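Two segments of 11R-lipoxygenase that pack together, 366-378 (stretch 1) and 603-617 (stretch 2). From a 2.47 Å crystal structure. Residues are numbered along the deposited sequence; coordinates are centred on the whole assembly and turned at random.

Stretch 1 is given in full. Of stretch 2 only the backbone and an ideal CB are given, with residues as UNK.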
ATOM      1  N   LYS A 366      39.997  -3.274   7.620  1.00 35.25           N
ATOM      2  CA  LYS A 366      41.139  -3.224   6.710  1.00 36.23           C
ATOM      3  C   LYS A 366      41.168  -1.952   5.866  1.00 35.84           C
ATOM      4  O   LYS A 366      42.188  -1.630   5.258  1.00 40.77           O
ATOM      5  CB  LYS A 366      41.120  -4.436   5.773  1.00 37.95           C
ATOM      6  CG  LYS A 366      41.297  -5.777   6.469  1.00 41.47           C
ATOM      7  CD  LYS A 366      42.640  -5.869   7.172  1.00 50.92           C
ATOM      8  CE  LYS A 366      42.842  -7.231   7.812  1.00 54.60           C
ATOM      9  NZ  LYS A 366      44.113  -7.299   8.583  1.00 61.82           N
ATOM     10  N   ASP A 367      40.052  -1.233   5.823  1.00 32.38           N
ATOM     11  CA  ASP A 367      39.949  -0.050   4.976  1.00 31.95           C
ATOM     12  C   ASP A 367      39.905   1.233   5.792  1.00 31.02           C
ATOM     13  O   ASP A 367      39.635   1.214   6.993  1.00 32.52           O
ATOM     14  CB  ASP A 367      38.709  -0.137   4.086  1.00 33.20           C
ATOM     15  CG  ASP A 367      38.831  -1.210   3.025  1.00 35.54           C
ATOM     16  OD1 ASP A 367      39.349  -0.907   1.931  1.00 37.10           O
ATOM     17  OD2 ASP A 367      38.413  -2.358   3.280  1.00 38.95           O
ATOM     18  N   THR A 368      40.168   2.351   5.124  1.00 31.86           N
ATOM     19  CA  THR A 368      40.134   3.651   5.777  1.00 31.70           C
ATOM     20  C   THR A 368      38.699   3.972   6.165  1.00 33.96           C
ATOM     21  O   THR A 368      37.758   3.343   5.676  1.00 34.64           O
ATOM     22  CB  THR A 368      40.668   4.764   4.858  1.00 34.61           C
ATOM     23  OG1 THR A 368      39.779   4.944   3.749  1.00 35.18           O
ATOM     24  CG2 THR A 368      42.062   4.421   4.341  1.00 30.90           C
ATOM     25  N   GLU A 369      38.531   4.952   7.044  1.00 31.25           N
ATOM     26  CA  GLU A 369      37.211   5.307   7.544  1.00 28.45           C
ATOM     27  C   GLU A 369      36.356   5.940   6.450  1.00 28.50           C
ATOM     28  O   GLU A 369      35.163   5.660   6.348  1.00 30.98           O
ATOM     29  CB  GLU A 369      37.340   6.241   8.748  1.00 30.21           C
ATOM     30  CG  GLU A 369      38.084   5.610   9.914  1.00 30.12           C
ATOM     31  CD  GLU A 369      38.152   6.511  11.126  1.00 34.92           C
ATOM     32  OE1 GLU A 369      37.627   7.643  11.061  1.00 36.31           O
ATOM     33  OE2 GLU A 369      38.729   6.082  12.148  1.00 36.47           O
ATOM     34  N   TRP A 370      36.967   6.786   5.627  1.00 28.62           N
ATOM     35  CA  TRP A 370      36.249   7.411   4.522  1.00 30.34           C
ATOM     36  C   TRP A 370      35.862   6.380   3.466  1.00 30.05           C
ATOM     37  O   TRP A 370      34.772   6.441   2.904  1.00 29.35           O
ATOM     38  CB  TRP A 370      37.085   8.529   3.892  1.00 30.90           C
ATOM     39  CG  TRP A 370      37.045   9.811   4.670  1.00 30.66           C
ATOM     40  CD1 TRP A 370      38.098  10.450   5.257  1.00 30.11           C
ATOM     41  CD2 TRP A 370      35.886  10.606   4.954  1.00 31.06           C
ATOM     42  NE1 TRP A 370      37.668  11.594   5.882  1.00 31.28           N
ATOM     43  CE2 TRP A 370      36.314  11.712   5.712  1.00 31.53           C
ATOM     44  CE3 TRP A 370      34.529  10.488   4.638  1.00 29.09           C
ATOM     45  CZ2 TRP A 370      35.434  12.696   6.159  1.00 28.09           C
ATOM     46  CZ3 TRP A 370      33.657  11.465   5.082  1.00 28.71           C
ATOM     47  CH2 TRP A 370      34.113  12.555   5.835  1.00 30.76           C
ATOM     48  N   ASP A 371      36.757   5.432   3.199  1.00 32.76           N
ATOM     49  CA  ASP A 371      36.470   4.363   2.245  1.00 31.71           C
ATOM     50  C   ASP A 371      35.281   3.540   2.716  1.00 28.21           C
ATOM     51  O   ASP A 371      34.388   3.225   1.937  1.00 27.68           O
ATOM     52  CB  ASP A 371      37.688   3.450   2.060  1.00 35.79           C
ATOM     53  CG  ASP A 371      38.586   3.890   0.916  1.00 37.48           C
ATOM     54  OD1 ASP A 371      38.364   4.987   0.366  1.00 39.75           O
ATOM     55  OD2 ASP A 371      39.519   3.136   0.566  1.00 34.90           O
ATOM     56  N   TRP A 372      35.278   3.194   3.999  1.00 29.24           N
ATOM     57  CA  TRP A 372      34.201   2.397   4.569  1.00 28.12           C
ATOM     58  C   TRP A 372      32.864   3.125   4.459  1.00 28.58           C
ATOM     59  O   TRP A 372      31.839   2.515   4.158  1.00 30.20           O
ATOM     60  CB  TRP A 372      34.497   2.064   6.031  1.00 27.73           C
ATOM     61  CG  TRP A 372      33.403   1.280   6.688  1.00 28.58           C
ATOM     62  CD1 TRP A 372      32.706   1.626   7.808  1.00 29.40           C
ATOM     63  CD2 TRP A 372      32.871   0.022   6.255  1.00 28.16           C
ATOM     64  NE1 TRP A 372      31.778   0.656   8.104  1.00 29.20           N
ATOM     65  CE2 TRP A 372      31.858  -0.337   7.165  1.00 28.27           C
ATOM     66  CE3 TRP A 372      33.155  -0.836   5.189  1.00 28.24           C
ATOM     67  CZ2 TRP A 372      31.127  -1.518   7.041  1.00 28.23           C
ATOM     68  CZ3 TRP A 372      32.428  -2.008   5.067  1.00 29.15           C
ATOM     69  CH2 TRP A 372      31.427  -2.337   5.987  1.00 28.23           C
ATOM     70  N   ILE A 373      32.878   4.431   4.707  1.00 24.94           N
ATOM     71  CA  ILE A 373      31.671   5.239   4.581  1.00 24.72           C
ATOM     72  C   ILE A 373      31.184   5.238   3.136  1.00 25.20           C
ATOM     73  O   ILE A 373      29.988   5.116   2.876  1.00 25.91           O
ATOM     74  CB  ILE A 373      31.906   6.687   5.059  1.00 24.07           C
ATOM     75  CG1 ILE A 373      31.948   6.726   6.587  1.00 22.56           C
ATOM     76  CG2 ILE A 373      30.811   7.610   4.545  1.00 21.68           C
ATOM     77  CD1 ILE A 373      32.344   8.073   7.163  1.00 28.16           C
ATOM     78  N   MET A 374      32.114   5.366   2.196  1.00 28.39           N
ATOM     79  CA  MET A 374      31.771   5.338   0.781  1.00 27.49           C
ATOM     80  C   MET A 374      31.111   4.007   0.428  1.00 27.52           C
ATOM     81  O   MET A 374      30.066   3.972  -0.223  1.00 29.14           O
ATOM     82  CB  MET A 374      33.021   5.550  -0.077  1.00 26.02           C
ATOM     83  CG  MET A 374      32.788   5.388  -1.577  1.00 34.22           C
ATOM     84  SD  MET A 374      31.742   6.677  -2.293  1.00 44.93           S
ATOM     85  CE  MET A 374      32.917   8.022  -2.456  1.00 40.64           C
ATOM     86  N   ALA A 375      31.724   2.914   0.868  1.00 24.15           N
ATOM     87  CA  ALA A 375      31.217   1.581   0.571  1.00 25.18           C
ATOM     88  C   ALA A 375      29.785   1.421   1.072  1.00 26.46           C
ATOM     89  O   ALA A 375      28.934   0.862   0.381  1.00 24.82           O
ATOM     90  CB  ALA A 375      32.115   0.523   1.189  1.00 27.64           C
ATOM     91  N   LYS A 376      29.522   1.917   2.278  1.00 23.07           N
ATOM     92  CA  LYS A 376      28.196   1.813   2.875  1.00 23.92           C
ATOM     93  C   LYS A 376      27.158   2.608   2.086  1.00 25.29           C
ATOM     94  O   LYS A 376      26.026   2.158   1.914  1.00 25.67           O
ATOM     95  CB  LYS A 376      28.226   2.279   4.332  1.00 22.52           C
ATOM     96  CG  LYS A 376      28.942   1.314   5.268  1.00 25.96           C
ATOM     97  CD  LYS A 376      28.781   1.709   6.728  1.00 24.49           C
ATOM     98  CE  LYS A 376      29.418   3.057   7.030  1.00 24.30           C
ATOM     99  NZ  LYS A 376      29.301   3.412   8.471  1.00 27.58           N
ATOM    100  N   LEU A 377      27.543   3.786   1.609  1.00 24.81           N
ATOM    101  CA  LEU A 377      26.631   4.634   0.853  1.00 24.29           C
ATOM    102  C   LEU A 377      26.161   3.941  -0.420  1.00 24.68           C
ATOM    103  O   LEU A 377      24.998   4.053  -0.799  1.00 26.69           O
ATOM    104  CB  LEU A 377      27.294   5.970   0.509  1.00 24.98           C
ATOM    105  CG  LEU A 377      27.516   6.911   1.698  1.00 28.24           C
ATOM    106  CD1 LEU A 377      28.435   8.063   1.314  1.00 26.55           C
ATOM    107  CD2 LEU A 377      26.189   7.440   2.216  1.00 25.45           C
ATOM    108  N   TRP A 378      27.067   3.219  -1.071  1.00 25.98           N
ATOM    109  CA  TRP A 378      26.738   2.523  -2.313  1.00 24.27           C
ATOM    110  C   TRP A 378      25.840   1.314  -2.070  1.00 23.93           C
ATOM    111  O   TRP A 378      25.052   0.938  -2.936  1.00 24.62           O
ATOM    112  CB  TRP A 378      28.012   2.099  -3.044  1.00 24.99           C
ATOM    113  CG  TRP A 378      28.637   3.210  -3.843  1.00 28.78           C
ATOM    114  CD1 TRP A 378      29.641   4.046  -3.446  1.00 29.07           C
ATOM    115  CD2 TRP A 378      28.289   3.606  -5.176  1.00 29.51           C
ATOM    116  NE1 TRP A 378      29.940   4.935  -4.449  1.00 30.48           N
ATOM    117  CE2 TRP A 378      29.125   4.687  -5.520  1.00 30.65           C
ATOM    118  CE3 TRP A 378      27.354   3.151  -6.109  1.00 31.50           C
ATOM    119  CZ2 TRP A 378      29.053   5.318  -6.759  1.00 30.11           C
ATOM    120  CZ3 TRP A 378      27.284   3.781  -7.339  1.00 31.66           C
ATOM    121  CH2 TRP A 378      28.129   4.850  -7.653  1.00 30.67           C
ATOM    122  N   UNK A 603      39.870   1.871  -6.518  1.00 45.17           N
ATOM    123  CA  UNK A 603      41.057   1.670  -5.699  1.00 48.31           C
ATOM    124  C   UNK A 603      40.801   2.058  -4.247  1.00 42.82           C
ATOM    125  O   UNK A 603      39.846   2.772  -3.941  1.00 41.69           O
ATOM    126  CB  UNK A 603      42.230   2.476  -6.260  1.00 48.31           C
ATOM    127  N   UNK A 604      41.668   1.586  -3.357  1.00 41.25           N
ATOM    128  CA  UNK A 604      41.589   1.941  -1.947  1.00 41.17           C
ATOM    129  C   UNK A 604      42.234   3.303  -1.707  1.00 42.46           C
ATOM    130  O   UNK A 604      43.029   3.774  -2.518  1.00 44.66           O
ATOM    131  CB  UNK A 604      42.261   0.871  -1.084  1.00 41.17           C
ATOM    132  N   UNK A 605      41.884   3.929  -0.588  1.00 43.49           N
ATOM    133  CA  UNK A 605      42.535   5.151  -0.148  1.00 39.05           C
ATOM    134  C   UNK A 605      42.199   6.406  -0.935  1.00 38.18           C
ATOM    135  O   UNK A 605      42.782   7.463  -0.689  1.00 39.32           O
ATOM    136  CB  UNK A 605      44.050   4.943  -0.190  1.00 39.05           C
ATOM    137  N   UNK A 606      41.261   6.308  -1.870  1.00 38.49           N
ATOM    138  CA  UNK A 606      40.919   7.449  -2.715  1.00 40.99           C
ATOM    139  C   UNK A 606      39.783   8.292  -2.136  1.00 42.47           C
ATOM    140  O   UNK A 606      39.558   9.420  -2.578  1.00 44.08           O
ATOM    141  CB  UNK A 606      40.534   6.960  -4.113  1.00 40.99           C
ATOM    142  N   UNK A 607      39.075   7.754  -1.148  1.00 41.09           N
ATOM    143  CA  UNK A 607      37.877   8.414  -0.632  1.00 36.43           C
ATOM    144  C   UNK A 607      38.174   9.493   0.404  1.00 36.63           C
ATOM    145  O   UNK A 607      39.079   9.363   1.230  1.00 35.39           O
ATOM    146  CB  UNK A 607      36.942   7.370  -0.018  1.00 36.43           C
ATOM    147  N   UNK A 608      37.385  10.560   0.343  1.00 33.81           N
ATOM    148  CA  UNK A 608      37.418  11.622   1.336  1.00 33.69           C
ATOM    149  C   UNK A 608      36.107  12.397   1.266  1.00 33.13           C
ATOM    150  O   UNK A 608      35.226  12.064   0.473  1.00 33.75           O
ATOM    151  CB  UNK A 608      38.616  12.547   1.116  1.00 33.69           C
ATOM    152  N   UNK A 609      35.976  13.429   2.090  1.00 30.27           N
ATOM    153  CA  UNK A 609      34.716  14.152   2.203  1.00 29.85           C
ATOM    154  C   UNK A 609      34.249  14.720   0.860  1.00 31.96           C
ATOM    155  O   UNK A 609      33.124  14.465   0.433  1.00 32.76           O
ATOM    156  CB  UNK A 609      34.857  15.283   3.223  1.00 29.85           C
ATOM    157  N   UNK A 610      35.113  15.476   0.189  1.00 34.78           N
ATOM    158  CA  UNK A 610      34.736  16.140  -1.057  1.00 33.82           C
ATOM    159  C   UNK A 610      34.443  15.152  -2.185  1.00 32.96           C
ATOM    160  O   UNK A 610      33.570  15.397  -3.019  1.00 34.32           O
ATOM    161  CB  UNK A 610      35.847  17.098  -1.491  1.00 33.82           C
ATOM    162  N   UNK A 611      35.171  14.043  -2.217  1.00 31.43           N
ATOM    163  CA  UNK A 611      34.931  13.017  -3.225  1.00 33.82           C
ATOM    164  C   UNK A 611      33.528  12.455  -3.061  1.00 34.28           C
ATOM    165  O   UNK A 611      32.809  12.244  -4.039  1.00 34.93           O
ATOM    166  CB  UNK A 611      35.973  11.901  -3.127  1.00 33.82           C
ATOM    167  N   UNK A 612      33.147  12.217  -1.811  1.00 31.89           N
ATOM    168  CA  UNK A 612      31.829  11.683  -1.496  1.00 33.01           C
ATOM    169  C   UNK A 612      30.728  12.662  -1.893  1.00 30.89           C
ATOM    170  O   UNK A 612      29.697  12.256  -2.425  1.00 31.45           O
ATOM    171  CB  UNK A 612      31.732  11.357  -0.004  1.00 33.01           C
ATOM    172  N   UNK A 613      30.951  13.949  -1.644  1.00 29.11           N
ATOM    173  CA  UNK A 613      29.973  14.973  -2.001  1.00 32.46           C
ATOM    174  C   UNK A 613      29.763  15.040  -3.511  1.00 33.62           C
ATOM    175  O   UNK A 613      28.722  15.503  -3.978  1.00 34.67           O
ATOM    176  CB  UNK A 613      30.419  16.338  -1.473  1.00 32.46           C
ATOM    177  N   UNK A 614      30.752  14.579  -4.272  1.00 33.24           N
ATOM    178  CA  UNK A 614      30.670  14.616  -5.729  1.00 32.13           C
ATOM    179  C   UNK A 614      29.838  13.456  -6.266  1.00 34.29           C
ATOM    180  O   UNK A 614      29.302  13.530  -7.375  1.00 31.27           O
ATOM    181  CB  UNK A 614      32.072  14.583  -6.341  1.00 32.13           C
ATOM    182  N   UNK A 615      29.736  12.387  -5.482  1.00 33.30           N
ATOM    183  CA  UNK A 615      28.928  11.232  -5.862  1.00 34.34           C
ATOM    184  C   UNK A 615      27.471  11.428  -5.462  1.00 33.03           C
ATOM    185  O   UNK A 615      26.561  11.127  -6.234  1.00 32.40           O
ATOM    186  CB  UNK A 615      29.483   9.958  -5.221  1.00 34.34           C
ATOM    187  N   UNK A 616      27.255  11.932  -4.253  1.00 29.78           N
ATOM    188  CA  UNK A 616      25.904  12.119  -3.742  1.00 31.03           C
ATOM    189  C   UNK A 616      25.130  13.122  -4.590  1.00 31.28           C
ATOM    190  O   UNK A 616      25.716  13.935  -5.305  1.00 30.07           O
ATOM    191  CB  UNK A 616      25.946  12.582  -2.284  1.00 31.03           C
ATOM    192  N   UNK A 617      23.807  13.047  -4.505  1.00 30.71           N
ATOM    193  CA  UNK A 617      22.925  13.905  -5.284  1.00 32.28           C
ATOM    194  C   UNK A 617      23.309  15.373  -5.141  1.00 31.63           C
ATOM    195  O   UNK A 617      23.796  15.798  -4.094  1.00 27.28           O
ATOM    196  CB  UNK A 617      21.471  13.698  -4.855  1.00 32.28           C
TER

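At position 603 CA-to-CB points away from stretch 1, so many residues would suit; it is Glu-603. Position 604 has its ideal CB 3.9 Å from Asp-371 OD2 and 4.6 Å from Asp-367 OD1. Two carboxylates favour a basic side chain, and a long one could reach the farther acid. The residue is Lys-604, whose NZ forms a salt bridge with Asp-367 OD1 at 2.7 Å.

At 605 the backbone adopts phi 73°, which favours glycine, although asparagine or aspartate could follow. Gly-605 is found, and its N donates to Asp-371 OD2 at 2.7 Å. Position 606 points away and sets few limits; it is Lys-606.

Position 607 points toward stretch 1, its ideal CB 3.8 Å from Trp-370 O and 4.3 Å from Met-374 CB, with the Asp-371 carboxylate close by. A short side chain able to donate suits, serine above all, or alanine without the side-chain bond. Ser-607 donates through N to Asp-371 OD1 (3.2 Å) and weakly through OG to the same atom (2.7 Å), though the position of OD1 is less certain.

Position 608 directly precedes a helix and its CB points away, so a capping residue such as serine, threonine, aspartate or asparagine fits. Asn-608 OD1 accepts from the backbone N of 611 at 3.1 Å, while its CA lies over the five-membered ring of Trp-370, 4.1 Å from the centroid.

The ideal CB of 609 is 3.8 Å from Trp-370 CH2, where aromatic or aliphatic groups could contact the indole. The His-609 ring meets the Trp-370 six-membered ring obliquely, with centroids 5.1 Å apart and planes at 42°. Position 610 is out of reach; it is Lys-610.

Position 611 points toward stretch 1, where Met-374 CE lies 5.0 Å from the ideal CB, and would accept a modest apolar group. Val-611 places CG1 4.0 Å from Met-374 CE. Position 612 faces a hollow lined by Trp-370, Ile-373, Met-374 and Leu-377, calling for leucine, isoleucine or methionine. Ile-612 fills it as a knob: CG1 is 3.4 Å from Met-374 CE, CD1 3.6 Å from Trp-370 CE3, and CG2 3.7 Å from Leu-377 CD1.

Positions 613 and 614 are out of reach; they are Met-613 and Ala-614. Position 615 points toward stretch 1, its ideal CB 4.8 Å from Met-374 CE and 4.9 Å from Trp-378 CZ2, so small or medium residues suit; it is Ser-615. From 616 a longer side chain could reach Leu-377, and an apolar one would suit; Leu-616 CD2 is 4.3 Å from Leu-377 CD1. Position 617 is out of reach, so stretch 1 sets no preference; it is Ala-617.

Stretch 2 (603-617) EKGKSNHKVIMASLA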
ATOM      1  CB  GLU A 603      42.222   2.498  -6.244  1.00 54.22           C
ATOM      2  CG  GLU A 603      42.728   2.052  -7.604  1.00 61.76           C
ATOM      3  CD  GLU A 603      43.880   2.905  -8.103  1.00 72.81           C
ATOM      4  OE1 GLU A 603      43.779   4.148  -8.019  1.00 70.01           O
ATOM      5  OE2 GLU A 603      44.888   2.335  -8.572  1.00 73.98           O
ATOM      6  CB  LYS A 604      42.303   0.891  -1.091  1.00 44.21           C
ATOM      7  CG  LYS A 604      41.838  -0.540  -1.311  1.00 45.18           C
ATOM      8  CD  LYS A 604      40.393  -0.735  -0.901  1.00 46.00           C
ATOM      9  CE  LYS A 604      40.063  -2.216  -0.745  1.00 45.43           C
ATOM     10  NZ  LYS A 604      40.645  -2.833   0.478  1.00 50.09           N
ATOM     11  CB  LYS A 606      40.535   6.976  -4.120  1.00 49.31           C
ATOM     12  CG  LYS A 606      41.635   6.218  -4.850  1.00 53.57           C
ATOM     13  CD  LYS A 606      42.897   7.059  -4.979  1.00 60.08           C
ATOM     14  CE  LYS A 606      43.956   6.353  -5.806  1.00 69.95           C
ATOM     15  NZ  LYS A 606      45.227   7.128  -5.863  1.00 71.05           N
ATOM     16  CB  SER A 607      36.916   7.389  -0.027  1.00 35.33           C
ATOM     17  OG  SER A 607      36.522   6.427  -0.992  1.00 43.22           O
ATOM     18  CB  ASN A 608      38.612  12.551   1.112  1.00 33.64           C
ATOM     19  CG  ASN A 608      38.573  13.237  -0.237  1.00 37.09           C
ATOM     20  OD1 ASN A 608      37.728  14.098  -0.484  1.00 39.21           O
ATOM     21  ND2 ASN A 608      39.501  12.871  -1.113  1.00 38.15           N
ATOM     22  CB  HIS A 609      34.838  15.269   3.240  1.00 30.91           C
ATOM     23  CG  HIS A 609      33.535  15.644   3.874  1.00 32.74           C
ATOM     24  ND1 HIS A 609      33.431  16.029   5.191  1.00 35.82           N
ATOM     25  CD2 HIS A 609      32.279  15.689   3.368  1.00 36.11           C
ATOM     26  CE1 HIS A 609      32.168  16.295   5.473  1.00 32.51           C
ATOM     27  NE2 HIS A 609      31.450  16.097   4.383  1.00 34.62           N
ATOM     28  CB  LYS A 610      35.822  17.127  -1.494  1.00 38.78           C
ATOM     29  CG  LYS A 610      35.888  18.394  -0.653  1.00 49.21           C
ATOM     30  CD  LYS A 610      34.639  19.250  -0.822  1.00 55.99           C
ATOM     31  CE  LYS A 610      34.734  20.534  -0.010  1.00 60.29           C
ATOM     32  NZ  LYS A 610      33.520  21.389  -0.152  1.00 50.43           N
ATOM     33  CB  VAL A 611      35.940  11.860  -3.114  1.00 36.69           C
ATOM     34  CG1 VAL A 611      35.502  10.680  -3.976  1.00 30.98           C
ATOM     35  CG2 VAL A 611      37.332  12.328  -3.510  1.00 35.67           C
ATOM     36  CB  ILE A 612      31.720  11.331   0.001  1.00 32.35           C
ATOM     37  CG1 ILE A 612      32.476  10.029   0.278  1.00 28.56           C
ATOM     38  CG2 ILE A 612      30.265  11.189   0.417  1.00 30.54           C
ATOM     39  CD1 ILE A 612      32.613   9.684   1.747  1.00 26.78           C
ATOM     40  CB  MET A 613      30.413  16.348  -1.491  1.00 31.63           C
ATOM     41  CG  MET A 613      30.575  16.440   0.018  1.00 31.24           C
ATOM     42  SD  MET A 613      29.253  15.620   0.927  1.00 37.50           S
ATOM     43  CE  MET A 613      27.832  16.557   0.372  1.00 36.65           C
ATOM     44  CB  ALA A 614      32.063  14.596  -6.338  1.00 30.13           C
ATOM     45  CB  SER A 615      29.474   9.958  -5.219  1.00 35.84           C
ATOM     46  OG  SER A 615      30.638   9.509  -5.888  1.00 41.43           O
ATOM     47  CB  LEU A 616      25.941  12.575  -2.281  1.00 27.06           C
ATOM     48  CG  LEU A 616      26.541  11.571  -1.292  1.00 25.52           C
ATOM     49  CD1 LEU A 616      26.505  12.125   0.124  1.00 30.55           C
ATOM     50  CD2 LEU A 616      25.818  10.234  -1.365  1.00 28.41           C
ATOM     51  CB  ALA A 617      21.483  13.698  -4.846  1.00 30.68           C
TER
HETATM   52  O   HOH W   1      40.254   7.209   2.080  1.00 32.53           O
HETATM   53  O   HOH W   2      38.604   4.610  -2.933  1.00 41.93           O
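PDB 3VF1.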